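Side-chain contacts in glycoside hydrolase family 31 (Trueperella pyogenes, PDB 5I0F), which degrades cycloalternan, probably by hydrolysing its glucosidic linkages through a covalent glycosyl-enzyme intermediate: residues Pro668-Leu673 against Leu678-Thr683; Ala582-Ile587 against Ile723-Arg728; Trp699-Ser704 against Val714-Gly719. One frame throughout, in Å; residues are numbered along the deposited sequence.

Contact 1. Residues Pro668-Leu673 against Leu678-Thr683; sequences PRQYML and LINPVT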
loop_
_atom_site.group_PDB
_atom_site.type_symbol
_atom_site.label_atom_id
_atom_site.label_comp_id
_atom_site.label_asym_id
_atom_site.label_seq_id
_atom_site.Cartn_x
_atom_site.Cartn_y
_atom_site.Cartn_z
ATOM N N PRO A 668 -11.851 12.342 15.554
ATOM C CA PRO A 668 -11.509 11.796 14.243
ATOM C C PRO A 668 -11.490 10.260 14.106
ATOM O O PRO A 668 -11.337 9.782 12.969
ATOM C CB PRO A 668 -10.135 12.383 13.984
ATOM C CG PRO A 668 -9.522 12.446 15.352
ATOM C CD PRO A 668 -10.661 12.844 16.261
ATOM N N ARG A 669 -11.590 9.497 15.205
ATOM C CA ARG A 669 -11.707 8.026 15.105
ATOM C C ARG A 669 -13.115 7.487 15.425
ATOM O O ARG A 669 -13.283 6.279 15.666
ATOM C CB ARG A 669 -10.607 7.330 15.925
ATOM C CG ARG A 669 -9.223 7.476 15.299
ATOM C CD ARG A 669 -8.176 6.621 15.999
ATOM N NE ARG A 669 -8.080 7.046 17.393
ATOM C CZ ARG A 669 -7.223 7.951 17.890
ATOM N NH1 ARG A 669 -7.294 8.272 19.180
ATOM N NH2 ARG A 669 -6.288 8.524 17.129
ATOM N N GLN A 670 -14.128 8.352 15.427
ATOM C CA GLN A 670 -15.506 7.873 15.216
ATOM C C GLN A 670 -15.827 8.026 13.754
ATOM O O GLN A 670 -15.245 8.859 13.062
ATOM C CB GLN A 670 -16.606 8.534 16.073
ATOM C CG GLN A 670 -16.289 9.819 16.779
ATOM C CD GLN A 670 -17.443 10.378 17.604
ATOM O OE1 GLN A 670 -17.365 10.430 18.821
ATOM N NE2 GLN A 670 -18.478 10.864 16.934
ATOM N N TYR A 671 -16.757 7.203 13.288
ATOM C CA TYR A 671 -17.127 7.211 11.898
ATOM C C TYR A 671 -18.521 6.627 11.723
ATOM O O TYR A 671 -19.015 5.915 12.588
ATOM C CB TYR A 671 -16.101 6.404 11.080
ATOM C CG TYR A 671 -16.014 4.942 11.448
ATOM C CD1 TYR A 671 -15.168 4.501 12.478
ATOM C CD2 TYR A 671 -16.783 3.991 10.772
ATOM C CE1 TYR A 671 -15.097 3.157 12.822
ATOM C CE2 TYR A 671 -16.707 2.649 11.086
ATOM C CZ TYR A 671 -15.864 2.232 12.108
ATOM O OH TYR A 671 -15.811 0.895 12.463
ATOM N N MET A 672 -19.120 6.933 10.581
ATOM C CA MET A 672 -20.384 6.352 10.202
ATOM C C MET A 672 -20.097 5.056 9.433
ATOM O O MET A 672 -19.144 4.982 8.628
ATOM C CB MET A 672 -21.198 7.334 9.343
ATOM C CG MET A 672 -21.545 8.658 10.030
ATOM S SD MET A 672 -22.595 8.446 11.482
ATOM C CE MET A 672 -24.071 7.711 10.783
ATOM N N LEU A 673 -20.911 4.035 9.693
ATOM C CA LEU A 673 -20.921 2.837 8.879
ATOM C C LEU A 673 -22.207 2.915 8.102
ATOM O O LEU A 673 -23.270 2.641 8.652
ATOM C CB LEU A 673 -20.886 1.561 9.728
ATOM C CG LEU A 673 -20.780 0.270 8.911
ATOM C CD1 LEU A 673 -19.441 0.175 8.209
ATOM C CD2 LEU A 673 -20.995 -0.934 9.802
ATOM N N LEU A 678 -23.459 5.129 13.805
ATOM C CA LEU A 678 -22.276 5.849 14.246
ATOM C C LEU A 678 -21.448 4.912 15.135
ATOM O O LEU A 678 -21.962 4.419 16.154
ATOM C CB LEU A 678 -22.693 7.111 15.032
ATOM C CG LEU A 678 -21.560 7.991 15.591
ATOM C CD1 LEU A 678 -20.516 8.266 14.540
ATOM C CD2 LEU A 678 -22.112 9.308 16.109
ATOM N N ILE A 679 -20.188 4.674 14.751
ATOM C CA ILE A 679 -19.320 3.723 15.442
ATOM C C ILE A 679 -18.204 4.439 16.194
ATOM O O ILE A 679 -17.615 5.371 15.662
ATOM C CB ILE A 679 -18.621 2.744 14.459
ATOM C CG1 ILE A 679 -19.549 2.314 13.308
ATOM C CG2 ILE A 679 -18.031 1.556 15.219
ATOM C CD1 ILE A 679 -20.834 1.646 13.738
ATOM N N ASN A 680 -17.868 3.971 17.384
ATOM C CA ASN A 680 -16.775 4.554 18.151
ATOM C C ASN A 680 -15.963 3.489 18.884
ATOM O O ASN A 680 -16.199 3.240 20.089
ATOM C CB ASN A 680 -17.280 5.635 19.114
ATOM C CG ASN A 680 -16.148 6.431 19.743
ATOM O OD1 ASN A 680 -14.983 6.305 19.337
ATOM N ND2 ASN A 680 -16.476 7.250 20.743
ATOM N N PRO A 681 -15.014 2.854 18.164
ATOM C CA PRO A 681 -14.164 1.806 18.750
ATOM C C PRO A 681 -13.471 2.211 20.044
ATOM O O PRO A 681 -13.055 3.373 20.194
ATOM C CB PRO A 681 -13.115 1.567 17.645
ATOM C CG PRO A 681 -13.827 1.916 16.375
ATOM C CD PRO A 681 -14.646 3.107 16.743
ATOM N N VAL A 682 -13.325 1.253 20.959
ATOM C CA VAL A 682 -12.678 1.490 22.247
ATOM C C VAL A 682 -11.204 1.140 22.064
ATOM O O VAL A 682 -10.865 -0.022 21.881
ATOM C CB VAL A 682 -13.317 0.625 23.351
ATOM C CG1 VAL A 682 -12.622 0.832 24.701
ATOM C CG2 VAL A 682 -14.794 0.961 23.450
ATOM N N THR A 683 -10.347 2.152 22.109
ATOM C CA THR A 683 -8.955 2.036 21.671
ATOM C C THR A 683 -7.912 2.228 22.754
ATOM O O THR A 683 -6.727 2.430 22.447
ATOM C CB THR A 683 -8.680 3.042 20.544
ATOM O OG1 THR A 683 -8.941 4.366 21.001
ATOM C CG2 THR A 683 -9.568 2.739 19.332
HETATM O O HOH W 1 -12.186 5.205 18.203
HETATM O O HOH W 2 -10.011 6.117 19.329
#

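Contact 2. Residues Ala582-Ile587 against Ile723-Arg728; sequences ATFMPI and IPVYRR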
loop_
_atom_site.group_PDB
_atom_site.type_symbol
_atom_site.label_atom_id
_atom_site.label_comp_id
_atom_site.label_asym_id
_atom_site.label_seq_id
_atom_site.Cartn_x
_atom_site.Cartn_y
_atom_site.Cartn_z
ATOM N N ALA A 582 -13.808 -4.439 14.260
ATOM C CA ALA A 582 -13.776 -5.048 12.939
ATOM C C ALA A 582 -15.160 -5.488 12.476
ATOM O O ALA A 582 -15.437 -5.497 11.269
ATOM C CB ALA A 582 -12.794 -6.227 12.912
ATOM N N THR A 583 -16.028 -5.830 13.432
ATOM C CA THR A 583 -17.419 -6.200 13.163
ATOM C C THR A 583 -18.198 -5.080 12.452
ATOM O O THR A 583 -19.146 -5.354 11.700
ATOM C CB THR A 583 -18.103 -6.634 14.487
ATOM O OG1 THR A 583 -17.404 -7.761 15.009
ATOM C CG2 THR A 583 -19.560 -7.020 14.319
ATOM N N PHE A 584 -17.813 -3.827 12.695
ATOM C CA PHE A 584 -18.462 -2.662 12.103
ATOM C C PHE A 584 -17.559 -1.932 11.090
ATOM O O PHE A 584 -17.574 -0.699 11.032
ATOM C CB PHE A 584 -18.906 -1.697 13.218
ATOM C CG PHE A 584 -19.972 -2.273 14.097
ATOM C CD1 PHE A 584 -19.646 -3.052 15.195
ATOM C CD2 PHE A 584 -21.304 -2.096 13.778
ATOM C CE1 PHE A 584 -20.642 -3.616 15.977
ATOM C CE2 PHE A 584 -22.311 -2.653 14.565
ATOM C CZ PHE A 584 -21.973 -3.415 15.663
ATOM N N MET A 585 -16.814 -2.703 10.298
ATOM C CA MET A 585 -16.020 -2.211 9.184
ATOM C C MET A 585 -16.336 -2.984 7.918
ATOM O O MET A 585 -16.972 -4.040 7.992
ATOM C CB MET A 585 -14.526 -2.290 9.526
ATOM C CG MET A 585 -14.134 -1.326 10.640
ATOM S SD MET A 585 -12.447 -1.514 11.268
ATOM C CE MET A 585 -12.484 -0.441 12.693
ATOM N N PRO A 586 -15.912 -2.464 6.739
ATOM C CA PRO A 586 -16.387 -3.088 5.483
ATOM C C PRO A 586 -15.988 -4.565 5.302
ATOM O O PRO A 586 -16.863 -5.390 5.059
ATOM C CB PRO A 586 -15.793 -2.188 4.390
ATOM C CG PRO A 586 -15.577 -0.862 5.081
ATOM C CD PRO A 586 -15.170 -1.213 6.477
ATOM N N ILE A 587 -14.704 -4.882 5.526
ATOM C CA ILE A 587 -14.196 -6.250 5.446
ATOM C C ILE A 587 -13.634 -6.639 6.801
ATOM O O ILE A 587 -12.785 -5.927 7.369
ATOM C CB ILE A 587 -13.114 -6.418 4.371
ATOM C CG1 ILE A 587 -13.610 -5.909 3.005
ATOM C CG2 ILE A 587 -12.626 -7.853 4.300
ATOM C CD1 ILE A 587 -14.778 -6.657 2.431
ATOM N N ILE A 723 -19.329 -2.423 21.959
ATOM C CA ILE A 723 -18.598 -1.352 21.286
ATOM C C ILE A 723 -19.649 -0.251 21.064
ATOM O O ILE A 723 -20.729 -0.556 20.587
ATOM C CB ILE A 723 -17.918 -1.782 19.960
ATOM C CG1 ILE A 723 -17.346 -0.547 19.233
ATOM C CG2 ILE A 723 -18.846 -2.580 19.047
ATOM C CD1 ILE A 723 -16.625 -0.852 17.930
ATOM N N PRO A 724 -19.338 1.017 21.421
ATOM C CA PRO A 724 -20.343 2.058 21.263
ATOM C C PRO A 724 -20.790 2.246 19.808
ATOM O O PRO A 724 -19.967 2.498 18.910
ATOM C CB PRO A 724 -19.657 3.310 21.820
ATOM C CG PRO A 724 -18.655 2.783 22.784
ATOM C CD PRO A 724 -18.167 1.506 22.168
ATOM N N VAL A 725 -22.084 2.070 19.595
ATOM C CA VAL A 725 -22.696 2.130 18.288
ATOM C C VAL A 725 -24.050 2.774 18.492
ATOM O O VAL A 725 -24.820 2.313 19.350
ATOM C CB VAL A 725 -22.889 0.727 17.654
ATOM C CG1 VAL A 725 -23.736 0.814 16.381
ATOM C CG2 VAL A 725 -21.536 0.080 17.339
ATOM N N TYR A 726 -24.332 3.815 17.711
ATOM C CA TYR A 726 -25.593 4.558 17.811
ATOM C C TYR A 726 -26.282 4.565 16.455
ATOM O O TYR A 726 -25.629 4.774 15.439
ATOM C CB TYR A 726 -25.317 5.982 18.293
ATOM C CG TYR A 726 -24.675 6.006 19.666
ATOM C CD1 TYR A 726 -23.305 5.903 19.803
ATOM C CD2 TYR A 726 -25.456 6.094 20.834
ATOM C CE1 TYR A 726 -22.699 5.922 21.055
ATOM C CE2 TYR A 726 -24.866 6.111 22.101
ATOM C CZ TYR A 726 -23.489 6.029 22.210
ATOM O OH TYR A 726 -22.854 6.027 23.434
ATOM N N ARG A 727 -27.587 4.285 16.443
ATOM C CA ARG A 727 -28.373 4.255 15.218
ATOM C C ARG A 727 -29.263 5.481 15.141
ATOM O O ARG A 727 -29.926 5.817 16.129
ATOM C CB ARG A 727 -29.258 3.003 15.173
ATOM C CG ARG A 727 -30.104 2.860 13.899
ATOM C CD ARG A 727 -31.260 1.876 14.085
ATOM N NE ARG A 727 -30.737 0.577 14.453
ATOM C CZ ARG A 727 -31.152 -0.214 15.444
ATOM N NH1 ARG A 727 -32.193 0.082 16.237
ATOM N NH2 ARG A 727 -30.503 -1.368 15.629
ATOM N N ARG A 728 -29.318 6.122 13.973
ATOM C CA ARG A 728 -30.223 7.269 13.788
ATOM C C ARG A 728 -31.649 6.848 14.083
ATOM O O ARG A 728 -32.076 5.770 13.682
ATOM C CB ARG A 728 -30.182 7.808 12.370
ATOM C CG ARG A 728 -28.863 8.448 11.971
ATOM C CD ARG A 728 -29.007 9.345 10.748
ATOM N NE ARG A 728 -29.666 8.676 9.618
ATOM C CZ ARG A 728 -29.870 9.239 8.423
ATOM N NH1 ARG A 728 -29.465 10.475 8.178
ATOM N NH2 ARG A 728 -30.479 8.565 7.456
#

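Contact 3. Residues Trp699-Ser704 against Val714-Gly719; sequences WEDYWS and VTRAVG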
loop_
_atom_site.group_PDB
_atom_site.type_symbol
_atom_site.label_atom_id
_atom_site.label_comp_id
_atom_site.label_asym_id
_atom_site.label_seq_id
_atom_site.Cartn_x
_atom_site.Cartn_y
_atom_site.Cartn_z
ATOM N N TRP A 699 -30.677 9.630 18.485
ATOM C CA TRP A 699 -29.823 8.457 18.336
ATOM C C TRP A 699 -30.251 7.382 19.318
ATOM O O TRP A 699 -30.598 7.690 20.459
ATOM C CB TRP A 699 -28.358 8.857 18.566
ATOM C CG TRP A 699 -27.842 9.792 17.523
ATOM C CD1 TRP A 699 -27.861 11.156 17.565
ATOM C CD2 TRP A 699 -27.225 9.438 16.283
ATOM N NE1 TRP A 699 -27.304 11.673 16.418
ATOM C CE2 TRP A 699 -26.910 10.644 15.612
ATOM C CE3 TRP A 699 -26.924 8.222 15.664
ATOM C CZ2 TRP A 699 -26.277 10.671 14.361
ATOM C CZ3 TRP A 699 -26.307 8.244 14.413
ATOM C CH2 TRP A 699 -25.988 9.465 13.776
ATOM N N GLU A 700 -30.249 6.130 18.852
ATOM C CA GLU A 700 -30.642 4.962 19.633
ATOM C C GLU A 700 -29.392 4.103 19.903
ATOM O O GLU A 700 -28.641 3.820 18.970
ATOM C CB GLU A 700 -31.701 4.157 18.842
ATOM C CG GLU A 700 -32.161 2.849 19.501
ATOM C CD GLU A 700 -33.411 2.199 18.865
ATOM O OE1 GLU A 700 -34.042 2.788 17.945
ATOM O OE2 GLU A 700 -33.775 1.073 19.308
ATOM N N ASP A 701 -29.180 3.703 21.161
ATOM C CA ASP A 701 -28.113 2.762 21.522
ATOM C C ASP A 701 -28.387 1.428 20.849
ATOM O O ASP A 701 -29.493 0.890 20.941
ATOM C CB ASP A 701 -28.003 2.570 23.030
ATOM C CG ASP A 701 -26.730 1.828 23.440
ATOM O OD1 ASP A 701 -26.723 0.581 23.461
ATOM O OD2 ASP A 701 -25.730 2.500 23.762
ATOM N N TYR A 702 -27.379 0.914 20.145
ATOM C CA TYR A 702 -27.536 -0.321 19.378
ATOM C C TYR A 702 -27.859 -1.532 20.247
ATOM O O TYR A 702 -28.533 -2.470 19.789
ATOM C CB TYR A 702 -26.237 -0.579 18.637
ATOM C CG TYR A 702 -26.297 -1.644 17.585
ATOM C CD1 TYR A 702 -26.772 -1.344 16.311
ATOM C CD2 TYR A 702 -25.849 -2.944 17.846
ATOM C CE1 TYR A 702 -26.803 -2.305 15.324
ATOM C CE2 TYR A 702 -25.892 -3.916 16.858
ATOM C CZ TYR A 702 -26.363 -3.575 15.597
ATOM O OH TYR A 702 -26.418 -4.500 14.587
ATOM N N TRP A 703 -27.362 -1.512 21.487
ATOM C CA TRP A 703 -27.386 -2.664 22.376
ATOM C C TRP A 703 -28.568 -2.619 23.355
ATOM O O TRP A 703 -29.166 -3.652 23.628
ATOM C CB TRP A 703 -26.071 -2.767 23.152
ATOM C CG TRP A 703 -24.866 -2.628 22.277
ATOM C CD1 TRP A 703 -24.067 -1.525 22.148
ATOM C CD2 TRP A 703 -24.357 -3.605 21.378
ATOM N NE1 TRP A 703 -23.072 -1.772 21.230
ATOM C CE2 TRP A 703 -23.238 -3.038 20.733
ATOM C CE3 TRP A 703 -24.738 -4.915 21.053
ATOM C CZ2 TRP A 703 -22.489 -3.735 19.795
ATOM C CZ3 TRP A 703 -23.992 -5.606 20.124
ATOM C CH2 TRP A 703 -22.878 -5.008 19.502
ATOM N N SER A 704 -28.897 -1.431 23.865
ATOM C CA SER A 704 -29.900 -1.277 24.925
ATOM C C SER A 704 -31.188 -0.606 24.495
ATOM O O SER A 704 -32.142 -0.603 25.275
ATOM C CB SER A 704 -29.308 -0.458 26.068
ATOM O OG SER A 704 -29.112 0.893 25.669
ATOM N N VAL A 714 -21.916 11.890 24.823
ATOM C CA VAL A 714 -22.561 10.878 25.670
ATOM C C VAL A 714 -21.524 9.865 26.135
ATOM O O VAL A 714 -20.563 9.598 25.417
ATOM C CB VAL A 714 -23.727 10.154 24.960
ATOM C CG1 VAL A 714 -24.817 11.157 24.626
ATOM C CG2 VAL A 714 -23.276 9.434 23.695
ATOM N N THR A 715 -21.736 9.310 27.329
ATOM C CA THR A 715 -20.839 8.313 27.909
ATOM C C THR A 715 -21.568 6.963 28.068
ATOM O O THR A 715 -22.738 6.922 28.388
ATOM C CB THR A 715 -20.238 8.825 29.223
ATOM O OG1 THR A 715 -19.469 10.000 28.937
ATOM C CG2 THR A 715 -19.310 7.796 29.859
ATOM N N ARG A 716 -20.847 5.881 27.808
ATOM C CA ARG A 716 -21.388 4.518 27.709
ATOM C C ARG A 716 -20.459 3.618 28.509
ATOM O O ARG A 716 -19.241 3.669 28.302
ATOM C CB ARG A 716 -21.345 4.091 26.222
ATOM C CG ARG A 716 -21.843 2.695 25.846
ATOM C CD ARG A 716 -23.294 2.619 26.163
ATOM N NE ARG A 716 -24.057 1.484 25.664
ATOM C CZ ARG A 716 -24.192 0.308 26.265
ATOM N NH1 ARG A 716 -23.455 -0.052 27.313
ATOM N NH2 ARG A 716 -25.051 -0.546 25.752
ATOM N N ALA A 717 -21.020 2.801 29.404
ATOM C CA ALA A 717 -20.299 1.643 29.949
ATOM C C ALA A 717 -19.826 0.732 28.792
ATOM O O ALA A 717 -20.614 0.431 27.897
ATOM C CB ALA A 717 -21.195 0.851 30.901
ATOM N N VAL A 718 -18.573 0.281 28.825
ATOM C CA VAL A 718 -18.035 -0.574 27.756
ATOM C C VAL A 718 -17.384 -1.873 28.266
ATOM O O VAL A 718 -16.158 -2.055 28.209
ATOM C CB VAL A 718 -17.081 0.208 26.812
ATOM C CG1 VAL A 718 -17.878 1.168 25.945
ATOM C CG2 VAL A 718 -15.995 0.956 27.570
ATOM N N GLY A 719 -18.219 -2.801 28.729
ATOM C CA GLY A 719 -17.767 -4.178 28.911
ATOM C C GLY A 719 -17.278 -4.706 27.557
ATOM O O GLY A 719 -17.548 -4.106 26.508
#

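Contact 1. Residues Pro668-Leu673 against Leu678-Thr683
Tyr671 and Ile679 face each other as the hydrogen-bonded pair of an antiparallel beta hairpin. Ile679 N gives a nearly straight bond to Tyr671 O (2.8 Å, 173°), and Tyr671 N returns one to Ile679 O at 3.1 Å. Met672 and Leu678 follow as the non-hydrogen-bonded pair, while Gln670 CA directs a C-H...O contact at the same carbonyl oxygen, Ile679 O.

Apolar contacts form on both faces of the hairpin. A chi1 of 62° sets Tyr671 CG between its backbone N and carbonyl carbon and lays the ring across the neighbouring strand. Ile679 CB sits over one ring face, offset toward the rim, in a CH-pi contact 3.9 Å from the centroid. Beta-branching suits Ile679 here: CG1 reaches Tyr671 CE2 at 3.6 Å, whereas CG2 turns to the hydroxyl end. Pro681 adds its CD obliquely against the same ring, 3.9 Å from Tyr671 CE1. On the face of Met672 and Leu678, the flexible methionine bends twice along its chain and brings SD to 3.7 Å from Leu678 CD1.

Polar links extend the pairing into the loops. One water lies within bonding distance of both Arg669 O and Pro681 O. A second accepts from Arg669 NE at 2.9 Å, in the guanidinium plane, and is also bonded to Thr683 OG1.

The hairpin forms two interior strands of an antiparallel sheet: Met672 pairs with Arg652 of strand 651-652, and Leu678 with Tyr726 of strand 725-728. Helix 537-551 packs on Tyr671 and Pro681 through Ile548 and Ile544, and the Tyr671 hydroxyl bonds to Phe584 O. Strand 689-694 lies against Leu678 and Gln670, and its Tyr693 O and Thr692 OG1 accept from the amides of Gln670 and Asn680.

Contact 2. Residues Ala582-Ile587 against Ile723-Arg728
The ring of Phe584 meets two aliphatic side chains, Val725 and Ile723, separated by one residue, Pro724, on the other segment. Val725 CG2 is placed squarely over the centre of one ring face, 3.9 Å from the centroid and only 9° off the ring normal, a clear CH-pi contact. The same methyl is about equally far from several ring carbons, so it touches the face as a whole and not a single bond. Ile723 comes in obliquely: its branch methyl CG2 lies 3.7 Å from Phe584 CE1, next to the ground taken by the valine.

The branching of both aliphatic residues explains the fit. At Val725, chi1 of 171° turns CG1 to the far side of the backbone N and sets CG2 opposite the carbonyl carbon, from where it faces the ring. Ile723 extends its longer CG1 arm elsewhere and offers the short branch. Because Phe584 and Val725 both point their side chains toward the other segment, a ring and a methyl span backbones whose CA atoms, Phe584 CA and Val725 CA, are 8.9 Å apart.

Further out, the turn that presents the ring leaves the end of helix 572-583 and is closed by a bond from Met585 N to Ala582 O of 3.3 Å. Arg629 of helix 617-646 binds the carbonyls of Thr583, Met585 and Pro586, fixing this turn, while Val628 and Leu632 pack on Phe584. Ile679 of strand 677-679 touches Phe584, Ile723 and Val725, joining both sides.

No hydrogen bond crosses between the segments; Phe584 O and Ile723 O bond outside the pair, to Tyr671 OH and Trp703 NE1. The buried join of TIM barrel to C-terminal beta domain rests here on dispersion and shape, and its apolar groups would be expected to keep water out.

Contact 3. Residues Trp699-Ser704 against Val714-Gly719
Asp701 and Arg716 approach at about a right angle and close a side-on, two-nitrogen salt bridge. Arg716 NE gives to Asp701 OD2 at 2.7 Å, and Arg716 NH2 to Asp701 OD1 at 3.1 Å in the straighter bond, 168°. Both oxygens lie close to the guanidinium plane. The nitrogens come from the syn side but clearly out of the carboxylate plane, in keeping with the 37° twist between the two flat groups. The bend at chi2 brings the long arginine chain round to present this edge.

Trp703 stands across the arginine. Its ring plane is 84° from the guanidinium plane, and Arg716 NH2 comes nearest to Trp703 CB, at 3.6 Å, more beside the stem than against the indole. The indole itself carries Tyr702 CD2 over the centre of one face, and its NE1 bonds to Ile723 O.

The backbone N-H groups of the following turn also hold the carboxylate. Asp701 OD1 accepts from Trp703 N at 2.9 Å, from above the carboxylate plane, in an Asx turn, and from Ser704 N at 3.0 Å, on the anti side, in an Asx motif. Aspartate suits this place because its short side chain can fold back on the turn while still reaching the arginine. Arg716 is steadied likewise, since NH1 gives to Ala717 O at 2.9 Å.

Strand 698-701 belongs to the six-stranded sheet and strand 712-717 to a two-stranded one, so the ion pair bridges two sheets of the C-terminal domain. With two backbone N-H groups and Arg716 NH2 directed at OD1, and NE at OD2, the buried carboxylate is probably stabilised as the anion.

How the contacts relate
Segment 582-587, at the end of helix 572-583, opens contact 2, which closes only when the chain returns at 723-728 near the C terminus. Between these ends, contact 1 closes a tight hairpin of four intervening residues, and contact 3 then closes a loop of nine. Contacts 1 and 3 therefore follow in series, both enclosed by the long loop of contact 2, and none cross. Strand 725-728 lies between strands 677-679 and 698-701 in one sheet, so contact 2 touches both inner contacts. Trp699 also packs on Leu678 and Met672. Contact 1 joins neighbouring strands of the six-stranded sheet, contact 3 links that sheet to the two-stranded one, and contact 2 joins the domain to the barrel.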